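Local coordinates for phenylacetic acid degradation protein PaaI (Thermus thermophilus HB8, PDB 1WLU) that probably hydrolyses acyl-CoA thioesters as a hot-dog-fold thioesterase linked to phenylacetic acid degradation, and binds coenzyme A, at residues R92-R97 against G112-L117; G19-A24 against A52-T57; G41-L46 against M68-P73; R72-G77 against K105-F110; A78-R83 against V98-E103. One frame throughout, in Å; residues are numbered along the deposited sequence.

Interaction 1. Residues R92-R97 against G112-L117; sequences RTATYR and GTVFRL
The guanidinium of Arg-92 has Phe-115 CE2 over one face, offset toward the rim, and the carbonyl oxygen of Arg-116 at its edge in the plane. Arg-92 and Phe-115 lie side by side and point the same way, their planes 59° apart; NH2 of Arg-92 comes to 3.1 Å from CZ of Phe-115. Arg-92 grips Arg-116 O side-on with two nitrogens, NE at 3.1 Å and NH2 at 3.0 Å, and this fixes the rotation of the guanidinium. Bends at chi2 and chi3 (-48° and -59°) curl the chain back to that oxygen. At the edge of the Tyr-96 ring, near its plane, sit Gly-112 O and Val-114 CG2; the same methyl lies 3.8 Å from Ala-94 CB. On the other face of the sheet the hydroxyls of Thr-95 and Thr-113 share a hydrogen bond, OG1 to OG1 2.8 Å. Backbone bonds join the antiparallel strands of this hairpin, the shortest from Arg-116 N to Arg-92 O at 2.7 Å. Arg-92 binds coenzyme A, and its NH1 lies close to NH1 of Arg-92 in a second subunit. Two like charges there would probably raise the local positive potential, consistent with attraction of an anionic ligand.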
# COMPACT_ATOMS: atom_id res chain seq x y z
N ARG A 92 17.28 -0.81 10.76
CA ARG A 92 17.27 0.23 9.74
C ARG A 92 15.90 0.66 9.22
O ARG A 92 15.82 1.54 8.37
CB ARG A 92 18.14 -0.21 8.55
CG ARG A 92 19.60 -0.49 8.90
CD ARG A 92 20.20 0.63 9.75
NE ARG A 92 20.17 1.93 9.09
CZ ARG A 92 20.90 2.26 8.03
NH1 ARG A 92 21.74 1.39 7.50
NH2 ARG A 92 20.80 3.48 7.51
N THR A 93 14.84 0.04 9.73
CA THR A 93 13.49 0.40 9.32
C THR A 93 12.53 0.25 10.49
O THR A 93 12.83 -0.43 11.47
CB THR A 93 12.98 -0.50 8.16
OG1 THR A 93 13.04 -1.87 8.57
CG2 THR A 93 13.83 -0.30 6.91
N ALA A 94 11.38 0.90 10.40
CA ALA A 94 10.36 0.82 11.44
C ALA A 94 9.00 1.06 10.80
O ALA A 94 8.91 1.77 9.79
CB ALA A 94 10.63 1.86 12.53
N THR A 95 7.96 0.47 11.37
CA THR A 95 6.62 0.60 10.82
C THR A 95 5.64 1.06 11.89
O THR A 95 5.71 0.64 13.05
CB THR A 95 6.16 -0.74 10.21
OG1 THR A 95 7.05 -1.09 9.15
CG2 THR A 95 4.74 -0.64 9.67
N TYR A 96 4.73 1.95 11.49
CA TYR A 96 3.73 2.51 12.39
C TYR A 96 2.33 2.47 11.82
O TYR A 96 2.14 2.54 10.60
CB TYR A 96 4.08 3.98 12.70
CG TYR A 96 5.43 4.14 13.35
CD1 TYR A 96 6.60 4.01 12.60
CD2 TYR A 96 5.54 4.30 14.73
CE1 TYR A 96 7.85 4.02 13.22
CE2 TYR A 96 6.78 4.31 15.35
CZ TYR A 96 7.93 4.16 14.60
OH TYR A 96 9.15 4.09 15.22
N ARG A 97 1.35 2.34 12.70
CA ARG A 97 -0.05 2.35 12.32
C ARG A 97 -0.60 3.66 12.87
O ARG A 97 -0.37 4.01 14.03
CB ARG A 97 -0.82 1.19 12.95
CG ARG A 97 -2.33 1.44 12.98
CD ARG A 97 -3.15 0.22 13.35
NE ARG A 97 -2.71 -0.41 14.59
CZ ARG A 97 -1.94 -1.49 14.65
NH1 ARG A 97 -1.53 -2.07 13.53
NH2 ARG A 97 -1.60 -1.99 15.83
N GLY A 112 2.57 3.12 7.68
CA GLY A 112 3.79 3.61 7.07
C GLY A 112 5.07 3.02 7.59
O GLY A 112 5.16 2.63 8.75
N THR A 113 6.07 2.95 6.72
CA THR A 113 7.37 2.42 7.07
C THR A 113 8.44 3.46 6.79
O THR A 113 8.42 4.12 5.74
CB THR A 113 7.68 1.14 6.28
OG1 THR A 113 6.78 0.11 6.69
CG2 THR A 113 9.12 0.68 6.51
N VAL A 114 9.36 3.62 7.73
CA VAL A 114 10.45 4.58 7.58
C VAL A 114 11.78 3.88 7.47
O VAL A 114 11.93 2.70 7.80
CB VAL A 114 10.58 5.53 8.81
CG1 VAL A 114 9.35 6.40 8.95
CG2 VAL A 114 10.81 4.71 10.08
N PHE A 115 12.76 4.63 6.98
CA PHE A 115 14.13 4.16 6.86
C PHE A 115 14.83 4.94 7.97
O PHE A 115 14.70 6.16 8.05
CB PHE A 115 14.72 4.53 5.50
CG PHE A 115 16.16 4.15 5.35
CD1 PHE A 115 17.17 5.08 5.59
CD2 PHE A 115 16.52 2.86 4.98
CE1 PHE A 115 18.51 4.73 5.47
CE2 PHE A 115 17.86 2.50 4.86
CZ PHE A 115 18.86 3.44 5.10
N ARG A 116 15.54 4.23 8.84
CA ARG A 116 16.24 4.87 9.95
C ARG A 116 17.62 5.30 9.50
O ARG A 116 18.44 4.47 9.09
CB ARG A 116 16.32 3.92 11.14
CG ARG A 116 14.97 3.36 11.56
CD ARG A 116 15.08 2.47 12.78
NE ARG A 116 15.41 3.25 13.97
CZ ARG A 116 15.83 2.72 15.12
NH1 ARG A 116 15.97 1.41 15.23
NH2 ARG A 116 16.10 3.51 16.15
N LEU A 117 17.88 6.60 9.56
CA LEU A 117 19.15 7.17 9.13
C LEU A 117 20.27 6.93 10.14
O LEU A 117 19.97 6.51 11.28
CB LEU A 117 18.99 8.68 8.90
CG LEU A 117 17.88 9.10 7.94
CD1 LEU A 117 17.74 10.62 7.97
CD2 LEU A 117 18.21 8.62 6.53

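Interaction 2. Residues G19-A24 against A52-T57; sequences GEAVVA and ALASNT
Ala-21 and Val-23 of the strand turn their side chains toward Leu-53 and Ala-54 on the central helix of the hot-dog fold, the helix that the curved antiparallel sheet wraps. Strand 20-24 and helix segment 52-56 run nearly antiparallel, at 160°, with a closest axis approach of 6.3 Å. That closeness suits small residues: Ala-54 CB rests against the strand backbone, 3.7 Å from Glu-20 CA, while Ala-21 CB meets Leu-53 CB at 3.9 Å. Farther along, the side chains of Val-23 and Leu-53 cross at about a right angle, touching through CG2 and CD1. Leu-53 is also packed by Leu-34 of the fourth subunit, and Tyr-96 of strand 93-102 lies against Ala-54. Past Asn-56, Thr-57 OG1 stands between its own backbone N and carbonyl carbon (chi1 59°), where it donates to Ala-54 O at 2.6 Å and accepts from the amide of Gly-19, just before the strand. An alanine in place of Thr-57 would probably leave the amide of Gly-19 without its mate and loosen the turn before the strand. The bond at stake, Gly-19 N to Thr-57 OG1, is 2.8 Å long and fairly straight, 165° at the hydrogen.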
# COMPACT_ATOMS: atom_id res chain seq x y z
N GLY A 19 8.07 6.09 20.56
CA GLY A 19 7.35 5.28 19.60
C GLY A 19 5.90 5.63 19.31
O GLY A 19 5.23 4.91 18.58
N GLU A 20 5.40 6.73 19.87
CA GLU A 20 4.01 7.10 19.64
C GLU A 20 3.74 8.60 19.64
O GLU A 20 4.50 9.37 20.23
CB GLU A 20 3.11 6.40 20.67
CG GLU A 20 3.32 6.84 22.11
CD GLU A 20 2.53 5.98 23.08
OE1 GLU A 20 3.03 4.90 23.46
OE2 GLU A 20 1.41 6.37 23.45
N ALA A 21 2.66 9.00 18.99
CA ALA A 21 2.30 10.41 18.93
C ALA A 21 0.86 10.59 18.48
O ALA A 21 0.31 9.76 17.77
CB ALA A 21 3.22 11.14 17.96
N VAL A 22 0.25 11.68 18.94
CA VAL A 22 -1.11 12.02 18.55
C VAL A 22 -1.06 13.47 18.08
O VAL A 22 -0.56 14.35 18.79
CB VAL A 22 -2.11 11.92 19.72
CG1 VAL A 22 -3.49 12.37 19.25
CG2 VAL A 22 -2.18 10.48 20.22
N VAL A 23 -1.57 13.71 16.87
CA VAL A 23 -1.61 15.04 16.28
C VAL A 23 -3.07 15.34 15.99
O VAL A 23 -3.80 14.48 15.51
CB VAL A 23 -0.78 15.11 14.98
CG1 VAL A 23 -0.98 16.46 14.29
CG2 VAL A 23 0.69 14.89 15.30
N ALA A 24 -3.49 16.57 16.28
CA ALA A 24 -4.88 16.95 16.06
C ALA A 24 -5.01 18.22 15.24
O ALA A 24 -4.10 19.04 15.17
CB ALA A 24 -5.58 17.13 17.40
N ALA A 52 5.51 10.91 11.50
CA ALA A 52 6.83 11.52 11.55
C ALA A 52 7.32 11.71 12.98
O ALA A 52 8.45 11.35 13.31
CB ALA A 52 6.81 12.86 10.83
N LEU A 53 6.46 12.27 13.83
CA LEU A 53 6.84 12.49 15.21
C LEU A 53 7.09 11.19 15.96
O LEU A 53 8.11 11.04 16.65
CB LEU A 53 5.78 13.33 15.92
CG LEU A 53 5.70 14.79 15.46
CD1 LEU A 53 4.58 15.50 16.19
CD2 LEU A 53 7.04 15.48 15.71
N ALA A 54 6.18 10.23 15.82
CA ALA A 54 6.35 8.95 16.50
C ALA A 54 7.63 8.25 16.08
O ALA A 54 8.41 7.78 16.91
CB ALA A 54 5.15 8.04 16.23
N SER A 55 7.87 8.17 14.77
CA SER A 55 9.05 7.49 14.28
C SER A 55 10.36 8.18 14.66
O SER A 55 11.35 7.52 14.97
CB SER A 55 8.98 7.33 12.75
OG SER A 55 8.89 8.57 12.09
N ASN A 56 10.36 9.51 14.67
CA ASN A 56 11.58 10.22 15.00
C ASN A 56 11.95 10.21 16.48
O ASN A 56 13.03 10.65 16.85
CB ASN A 56 11.52 11.64 14.44
CG ASN A 56 11.89 11.68 12.96
OD1 ASN A 56 13.05 11.87 12.60
ND2 ASN A 56 10.90 11.46 12.10
N THR A 57 11.06 9.70 17.33
CA THR A 57 11.39 9.61 18.76
C THR A 57 12.44 8.52 18.92
O THR A 57 13.08 8.42 19.97
CB THR A 57 10.17 9.22 19.64
OG1 THR A 57 9.66 7.95 19.22
CG2 THR A 57 9.09 10.27 19.55

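Interaction 3. Residues G41-L46 against M68-P73; sequences GFLYAL and MDYFRP
The Tyr-70 hydroxyl reaches to within 4.1 Å of Tyr-44 CB, and two polar groups meet it: Gly-40 O at the start of the helix and Tyr-44 OH of the fourth subunit, each by a hydrogen bond. No hydrogen bond links the two segments themselves; apolar contacts join helix 41-46 to the end of strand 61-70. Met-68 reaches the helix with its far end. Its CG stands anti to the backbone N (chi1 -177°), a bend at chi2 turns SD, and CE beyond it lies 3.7 Å from Leu-43 O and 3.9 Å from Leu-43 CB. Nearer the strand, Met-68 CB sits at the edge of the Tyr-44 ring, in its plane, 4.0 Å from CD2. Leu-43 CD1 in turn approaches the edge of the Tyr-70 ring at CE1, 4.2 Å away, the two side chains crossing obliquely. Met-68 and Asp-69 pair with a strand of the fourth subunit, continuing the sheet across the interface, where the Tyr-44 rings of the two subunits stack. Tyr-70 and Phe-71 bind coenzyme A. With Leu-43 at its ring edge and two partners at its hydroxyl, Tyr-70 is probably held firmly, which ties this part of the binding site to subunit assembly.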
# COMPACT_ATOMS: atom_id res chain seq x y z
N GLY A 41 -5.33 15.06 0.97
CA GLY A 41 -4.00 15.51 1.33
C GLY A 41 -3.93 16.11 2.72
O GLY A 41 -2.89 16.06 3.37
N PHE A 42 -5.04 16.68 3.18
CA PHE A 42 -5.07 17.26 4.51
C PHE A 42 -5.10 16.12 5.53
O PHE A 42 -4.35 16.14 6.51
CB PHE A 42 -6.30 18.15 4.71
CG PHE A 42 -6.45 18.63 6.13
CD1 PHE A 42 -5.62 19.61 6.64
CD2 PHE A 42 -7.40 18.05 6.97
CE1 PHE A 42 -5.71 20.01 7.97
CE2 PHE A 42 -7.50 18.44 8.30
CZ PHE A 42 -6.66 19.42 8.80
N LEU A 43 -5.96 15.14 5.30
CA LEU A 43 -6.06 14.00 6.21
C LEU A 43 -4.75 13.23 6.22
O LEU A 43 -4.29 12.78 7.27
CB LEU A 43 -7.22 13.10 5.81
CG LEU A 43 -8.60 13.77 5.90
CD1 LEU A 43 -9.67 12.79 5.46
CD2 LEU A 43 -8.86 14.25 7.33
N TYR A 44 -4.13 13.08 5.05
CA TYR A 44 -2.86 12.38 4.97
C TYR A 44 -1.78 13.17 5.71
O TYR A 44 -0.99 12.60 6.46
CB TYR A 44 -2.44 12.16 3.52
CG TYR A 44 -1.12 11.44 3.36
CD1 TYR A 44 0.09 12.14 3.45
CD2 TYR A 44 -1.07 10.07 3.14
CE1 TYR A 44 1.31 11.48 3.32
CE2 TYR A 44 0.14 9.40 3.01
CZ TYR A 44 1.33 10.11 3.10
OH TYR A 44 2.52 9.44 2.96
N ALA A 45 -1.76 14.49 5.51
CA ALA A 45 -0.76 15.32 6.18
C ALA A 45 -0.87 15.16 7.69
O ALA A 45 0.15 15.13 8.39
CB ALA A 45 -0.96 16.78 5.79
N LEU A 46 -2.09 15.07 8.18
CA LEU A 46 -2.33 14.90 9.61
C LEU A 46 -1.73 13.58 10.08
O LEU A 46 -0.97 13.53 11.05
CB LEU A 46 -3.84 14.91 9.89
CG LEU A 46 -4.27 14.71 11.34
CD1 LEU A 46 -3.91 15.94 12.16
CD2 LEU A 46 -5.77 14.46 11.39
N MET A 68 -2.71 4.91 2.78
CA MET A 68 -3.79 5.64 3.41
C MET A 68 -5.11 5.05 2.91
O MET A 68 -5.39 5.06 1.71
CB MET A 68 -3.71 7.12 3.04
CG MET A 68 -4.75 7.99 3.71
SD MET A 68 -4.44 8.23 5.46
CE MET A 68 -5.50 9.64 5.78
N ASP A 69 -5.90 4.52 3.84
CA ASP A 69 -7.20 3.94 3.52
C ASP A 69 -8.27 4.87 4.08
O ASP A 69 -8.30 5.12 5.29
CB ASP A 69 -7.33 2.54 4.12
CG ASP A 69 -6.41 1.53 3.45
OD1 ASP A 69 -6.45 1.43 2.20
OD2 ASP A 69 -5.65 0.84 4.16
N TYR A 70 -9.13 5.38 3.21
CA TYR A 70 -10.19 6.32 3.59
C TYR A 70 -11.52 5.63 3.81
O TYR A 70 -11.99 4.88 2.94
CB TYR A 70 -10.33 7.38 2.50
CG TYR A 70 -9.10 8.22 2.28
CD1 TYR A 70 -8.90 9.40 2.99
CD2 TYR A 70 -8.12 7.83 1.37
CE1 TYR A 70 -7.77 10.18 2.79
CE2 TYR A 70 -6.98 8.60 1.16
CZ TYR A 70 -6.81 9.77 1.87
OH TYR A 70 -5.70 10.55 1.67
N PHE A 71 -12.16 5.89 4.95
CA PHE A 71 -13.44 5.25 5.26
C PHE A 71 -14.64 6.18 5.31
O PHE A 71 -15.73 5.81 4.88
CB PHE A 71 -13.37 4.51 6.61
CG PHE A 71 -12.19 3.59 6.74
CD1 PHE A 71 -11.87 2.69 5.73
CD2 PHE A 71 -11.41 3.62 7.89
CE1 PHE A 71 -10.78 1.83 5.86
CE2 PHE A 71 -10.32 2.76 8.03
CZ PHE A 71 -10.01 1.86 7.01
N ARG A 72 -14.45 7.38 5.85
CA ARG A 72 -15.55 8.33 5.99
C ARG A 72 -15.11 9.75 5.65
O ARG A 72 -14.02 10.17 6.01
CB ARG A 72 -16.08 8.31 7.43
CG ARG A 72 -16.34 6.91 7.98
CD ARG A 72 -16.42 6.93 9.51
NE ARG A 72 -17.60 7.65 10.00
CZ ARG A 72 -18.84 7.17 9.97
NH1 ARG A 72 -19.07 5.97 9.47
NH2 ARG A 72 -19.84 7.90 10.44
N PRO A 73 -15.96 10.51 4.94
CA PRO A 73 -15.61 11.88 4.58
C PRO A 73 -15.84 12.82 5.77
O PRO A 73 -16.62 12.50 6.67
CB PRO A 73 -16.57 12.18 3.43
CG PRO A 73 -17.80 11.43 3.83
CD PRO A 73 -17.22 10.10 4.29

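Interaction 4. Residues R72-G77 against K105-F110; sequences RPLGAG and KLVALF
Two positive side chains meet here: NH2 of Arg-72 lies 3.8 Å from NZ of Lys-105, with no opposite charge of either segment between them. Lys-105 CB comes up to the Arg-72 guanidinium, 3.7 Å from NE, so aliphatic carbon lies against that nitrogen. The Arg-72 CD is 3.5 Å from Leu-106 O. The backbone supplies one hydrogen bond, Arg-72 N to Val-107 O at 3.2 Å, which extends the pairing of strands 61-70 and 105-116 into the loop. Val-107 belongs to a classic beta bulge: it and Ala-108 both face Val-100 of the adjoining strand. Its CG1, anti to the backbone N (chi1 175°), is directed at the loop and makes a tight contact with Arg-72 O, 3.0 Å away. Leu-74 then reaches toward Val-107 tip to tip, CD2 to CG2 4.0 Å. Leu-43 of the helix and Ser-102 also touch Leu-74, so the loop closes over the end of the sheet. The contact thus pairs an apolar inner side with a basic outer one. Like charges this near would probably repel unless solvent or counter-ions screen them, and both side chains are exposed enough for that; the hydrogen bond and the Leu-74 to Val-107 packing probably help to hold the loop.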
# COMPACT_ATOMS: atom_id res chain seq x y z
N ARG A 72 -14.45 7.38 5.85
CA ARG A 72 -15.55 8.33 5.99
C ARG A 72 -15.11 9.75 5.65
O ARG A 72 -14.02 10.17 6.01
CB ARG A 72 -16.08 8.31 7.43
CG ARG A 72 -16.34 6.91 7.98
CD ARG A 72 -16.42 6.93 9.51
NE ARG A 72 -17.60 7.65 10.00
CZ ARG A 72 -18.84 7.17 9.97
NH1 ARG A 72 -19.07 5.97 9.47
NH2 ARG A 72 -19.84 7.90 10.44
N PRO A 73 -15.96 10.51 4.94
CA PRO A 73 -15.61 11.88 4.58
C PRO A 73 -15.84 12.82 5.77
O PRO A 73 -16.62 12.50 6.67
CB PRO A 73 -16.57 12.18 3.43
CG PRO A 73 -17.80 11.43 3.83
CD PRO A 73 -17.22 10.10 4.29
N LEU A 74 -15.15 13.95 5.77
CA LEU A 74 -15.30 14.93 6.84
C LEU A 74 -15.59 16.31 6.25
O LEU A 74 -15.07 16.66 5.19
CB LEU A 74 -14.03 15.01 7.70
CG LEU A 74 -13.72 13.82 8.60
CD1 LEU A 74 -12.45 14.11 9.37
CD2 LEU A 74 -14.88 13.56 9.56
N GLY A 75 -16.42 17.08 6.94
CA GLY A 75 -16.75 18.41 6.46
C GLY A 75 -16.05 19.49 7.26
O GLY A 75 -15.39 19.20 8.26
N ALA A 76 -16.20 20.73 6.82
CA ALA A 76 -15.59 21.85 7.51
C ALA A 76 -16.04 21.87 8.97
O ALA A 76 -17.21 21.63 9.27
CB ALA A 76 -15.96 23.16 6.83
N GLY A 77 -15.10 22.16 9.87
CA GLY A 77 -15.42 22.21 11.28
C GLY A 77 -15.14 20.94 12.05
O GLY A 77 -15.08 20.95 13.28
N LYS A 105 -15.14 8.09 15.64
CA LYS A 105 -15.25 7.23 14.46
C LYS A 105 -13.92 7.14 13.72
O LYS A 105 -13.20 8.13 13.62
CB LYS A 105 -16.32 7.78 13.51
CG LYS A 105 -17.71 7.91 14.12
CD LYS A 105 -18.27 6.55 14.50
CE LYS A 105 -19.68 6.68 15.08
NZ LYS A 105 -20.61 7.31 14.11
N LEU A 106 -13.61 5.96 13.21
CA LEU A 106 -12.37 5.77 12.46
C LEU A 106 -12.60 6.26 11.03
O LEU A 106 -13.28 5.61 10.24
CB LEU A 106 -11.96 4.29 12.44
CG LEU A 106 -10.61 3.98 11.79
CD1 LEU A 106 -9.48 4.61 12.60
CD2 LEU A 106 -10.42 2.47 11.72
N VAL A 107 -12.04 7.42 10.74
CA VAL A 107 -12.17 8.08 9.44
C VAL A 107 -11.22 7.52 8.38
O VAL A 107 -11.56 7.48 7.19
CB VAL A 107 -11.93 9.60 9.59
CG1 VAL A 107 -11.94 10.29 8.23
CG2 VAL A 107 -13.00 10.20 10.49
N ALA A 108 -10.04 7.10 8.81
CA ALA A 108 -9.04 6.56 7.90
C ALA A 108 -7.98 5.79 8.66
O ALA A 108 -7.84 5.94 9.88
CB ALA A 108 -8.39 7.69 7.10
N LEU A 109 -7.24 4.95 7.94
CA LEU A 109 -6.17 4.16 8.52
C LEU A 109 -4.92 4.38 7.68
O LEU A 109 -4.94 4.20 6.46
CB LEU A 109 -6.53 2.67 8.51
CG LEU A 109 -5.43 1.73 9.02
CD1 LEU A 109 -5.22 1.96 10.51
CD2 LEU A 109 -5.83 0.29 8.76
N PHE A 110 -3.84 4.75 8.35
CA PHE A 110 -2.56 5.01 7.70
C PHE A 110 -1.55 3.98 8.20
O PHE A 110 -1.50 3.66 9.38
CB PHE A 110 -2.13 6.45 8.06
CG PHE A 110 -0.74 6.83 7.63
CD1 PHE A 110 0.38 6.30 8.27
CD2 PHE A 110 -0.54 7.81 6.66
CE1 PHE A 110 1.66 6.74 7.96
CE2 PHE A 110 0.74 8.26 6.33
CZ PHE A 110 1.84 7.72 6.99

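Interaction 5. Residues A78-R83 against V98-E103; sequences ARVEAR and VEVVSE
Strands 79-83 and 98-102 run antiparallel at 163°, Glu-81 with Val-101 and Arg-83 with Glu-99 forming hydrogen-bonded pairs on either side of the non-hydrogen-bonded pair Ala-82 with Val-100. On the face of Glu-81 and Val-101, the extended Arg-83 chain carries its guanidinium over Val-101, whose CG2 lies over one face, offset toward the rim, 4.0 Å from NH1. Glu-81 OE1 and a water occupy the edge in its plane; the salt bridge from NE to OE1 is long and weak, 3.4 Å, and the water links NH1 to Glu-99 OE1. A second water joins Arg-79 N to Glu-103 OE2. On the Ala-82 face, Val-80 CG2 and Val-100 CG1 are pressed together at 3.4 Å, tighter than usual, and Ala-82 CB meets Val-98 CG1 at 3.7 Å. Ser-102 OG, anti to its backbone N (chi1 -179°), donates to Arg-79 O at 2.8 Å from above the carbonyl plane. An alanine at Ser-102 would probably leave the Arg-79 carbonyl without this donor and weaken the join at the strand ends. The hairpin lies inside the sheet, flanked by strand 20-26 beside Arg-83 and strand 105-116 beside Val-100, while Leu-46 and Ala-50 of helix 40-56 cover its Ala-82 face.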
# COMPACT_ATOMS: atom_id res chain seq x y z
N ALA A 78 -14.95 19.83 11.34
CA ALA A 78 -14.68 18.56 11.99
C ALA A 78 -13.35 18.57 12.73
O ALA A 78 -12.33 19.04 12.20
CB ALA A 78 -14.70 17.43 10.97
N ARG A 79 -13.37 18.07 13.96
CA ARG A 79 -12.17 17.96 14.78
C ARG A 79 -11.65 16.56 14.50
O ARG A 79 -12.38 15.58 14.65
CB ARG A 79 -12.51 18.10 16.26
CG ARG A 79 -12.91 19.50 16.70
CD ARG A 79 -11.72 20.45 16.69
NE ARG A 79 -12.03 21.73 17.32
CZ ARG A 79 -11.14 22.70 17.51
NH1 ARG A 79 -9.88 22.54 17.13
NH2 ARG A 79 -11.52 23.84 18.09
N VAL A 80 -10.38 16.45 14.11
CA VAL A 80 -9.81 15.16 13.79
C VAL A 80 -8.46 14.94 14.46
O VAL A 80 -7.72 15.89 14.71
CB VAL A 80 -9.67 15.02 12.25
CG1 VAL A 80 -8.75 16.10 11.72
CG2 VAL A 80 -9.17 13.63 11.88
N GLU A 81 -8.16 13.68 14.76
CA GLU A 81 -6.91 13.30 15.41
C GLU A 81 -6.26 12.14 14.67
O GLU A 81 -6.95 11.31 14.08
CB GLU A 81 -7.17 12.83 16.85
CG GLU A 81 -7.42 13.91 17.87
CD GLU A 81 -7.82 13.33 19.21
OE1 GLU A 81 -7.45 12.17 19.49
OE2 GLU A 81 -8.49 14.04 19.99
N ALA A 82 -4.93 12.09 14.72
CA ALA A 82 -4.18 11.00 14.11
C ALA A 82 -3.36 10.40 15.25
O ALA A 82 -2.51 11.07 15.84
CB ALA A 82 -3.27 11.52 13.01
N ARG A 83 -3.63 9.13 15.55
CA ARG A 83 -2.96 8.42 16.64
C ARG A 83 -1.98 7.40 16.09
O ARG A 83 -2.38 6.38 15.53
CB ARG A 83 -4.01 7.73 17.50
CG ARG A 83 -5.10 8.68 17.98
CD ARG A 83 -6.30 7.94 18.52
NE ARG A 83 -7.33 8.86 18.98
CZ ARG A 83 -8.52 8.48 19.44
NH1 ARG A 83 -8.82 7.19 19.52
NH2 ARG A 83 -9.40 9.39 19.85
N VAL A 98 -1.33 4.39 12.03
CA VAL A 98 -1.90 5.66 12.45
C VAL A 98 -3.40 5.67 12.20
O VAL A 98 -3.85 5.62 11.05
CB VAL A 98 -1.26 6.85 11.71
CG1 VAL A 98 -1.80 8.16 12.27
CG2 VAL A 98 0.26 6.81 11.87
N GLU A 99 -4.17 5.73 13.27
CA GLU A 99 -5.62 5.77 13.16
C GLU A 99 -6.08 7.22 13.13
O GLU A 99 -5.69 8.02 13.98
CB GLU A 99 -6.27 5.05 14.34
CG GLU A 99 -6.20 3.53 14.23
CD GLU A 99 -6.80 2.83 15.43
OE1 GLU A 99 -7.66 3.43 16.11
OE2 GLU A 99 -6.43 1.66 15.68
N VAL A 100 -6.88 7.57 12.13
CA VAL A 100 -7.40 8.92 11.99
C VAL A 100 -8.83 8.85 12.51
O VAL A 100 -9.68 8.15 11.95
CB VAL A 100 -7.37 9.39 10.52
CG1 VAL A 100 -7.89 10.81 10.41
CG2 VAL A 100 -5.94 9.31 10.00
N VAL A 101 -9.08 9.57 13.60
CA VAL A 101 -10.37 9.54 14.28
C VAL A 101 -11.04 10.90 14.43
O VAL A 101 -10.38 11.91 14.66
CB VAL A 101 -10.19 8.93 15.69
CG1 VAL A 101 -11.53 8.82 16.40
CG2 VAL A 101 -9.52 7.56 15.58
N SER A 102 -12.36 10.91 14.30
CA SER A 102 -13.14 12.14 14.46
C SER A 102 -14.43 11.77 15.16
O SER A 102 -15.19 10.92 14.68
CB SER A 102 -13.44 12.80 13.11
OG SER A 102 -14.18 13.99 13.31
N GLU A 103 -14.68 12.39 16.31
CA GLU A 103 -15.88 12.13 17.09
C GLU A 103 -16.09 10.64 17.35
O GLU A 103 -17.19 10.12 17.21
CB GLU A 103 -17.11 12.72 16.39
CG GLU A 103 -17.04 14.22 16.17
CD GLU A 103 -16.83 14.99 17.47
OE1 GLU A 103 -17.63 14.81 18.41
OE2 GLU A 103 -15.87 15.78 17.54
O HOH W 1 -15.87 17.42 15.21
O HOH W 2 -7.17 4.82 18.39

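All five interactions share one antiparallel sheet wrapped about helix 40-56. Interactions 3, 4 and 5 gather at one end: the centre of interaction 4 lies about 7 Å from those of 3 and 5, joined by probable hydrogen bonds from Phe-71 N to Val-107 O (2.8 Å) and Val-107 N to Val-100 O (2.7 Å). Interaction 1 lies about 24 Å from interaction 4, centre to centre, yet uses the same strand 105-116. Interaction 2 bridges toward both ends, through Tyr-96 packing on Ala-54 and Val-23 O probably bonded to Ala-82 N at 2.8 Å. Coenzyme A-binding residues occur in interaction 1 (Arg-92) and interaction 3 (Tyr-70, Phe-71); Phe-71 packs on Thr-95 of the third subunit, consistent with sites assembled between subunits.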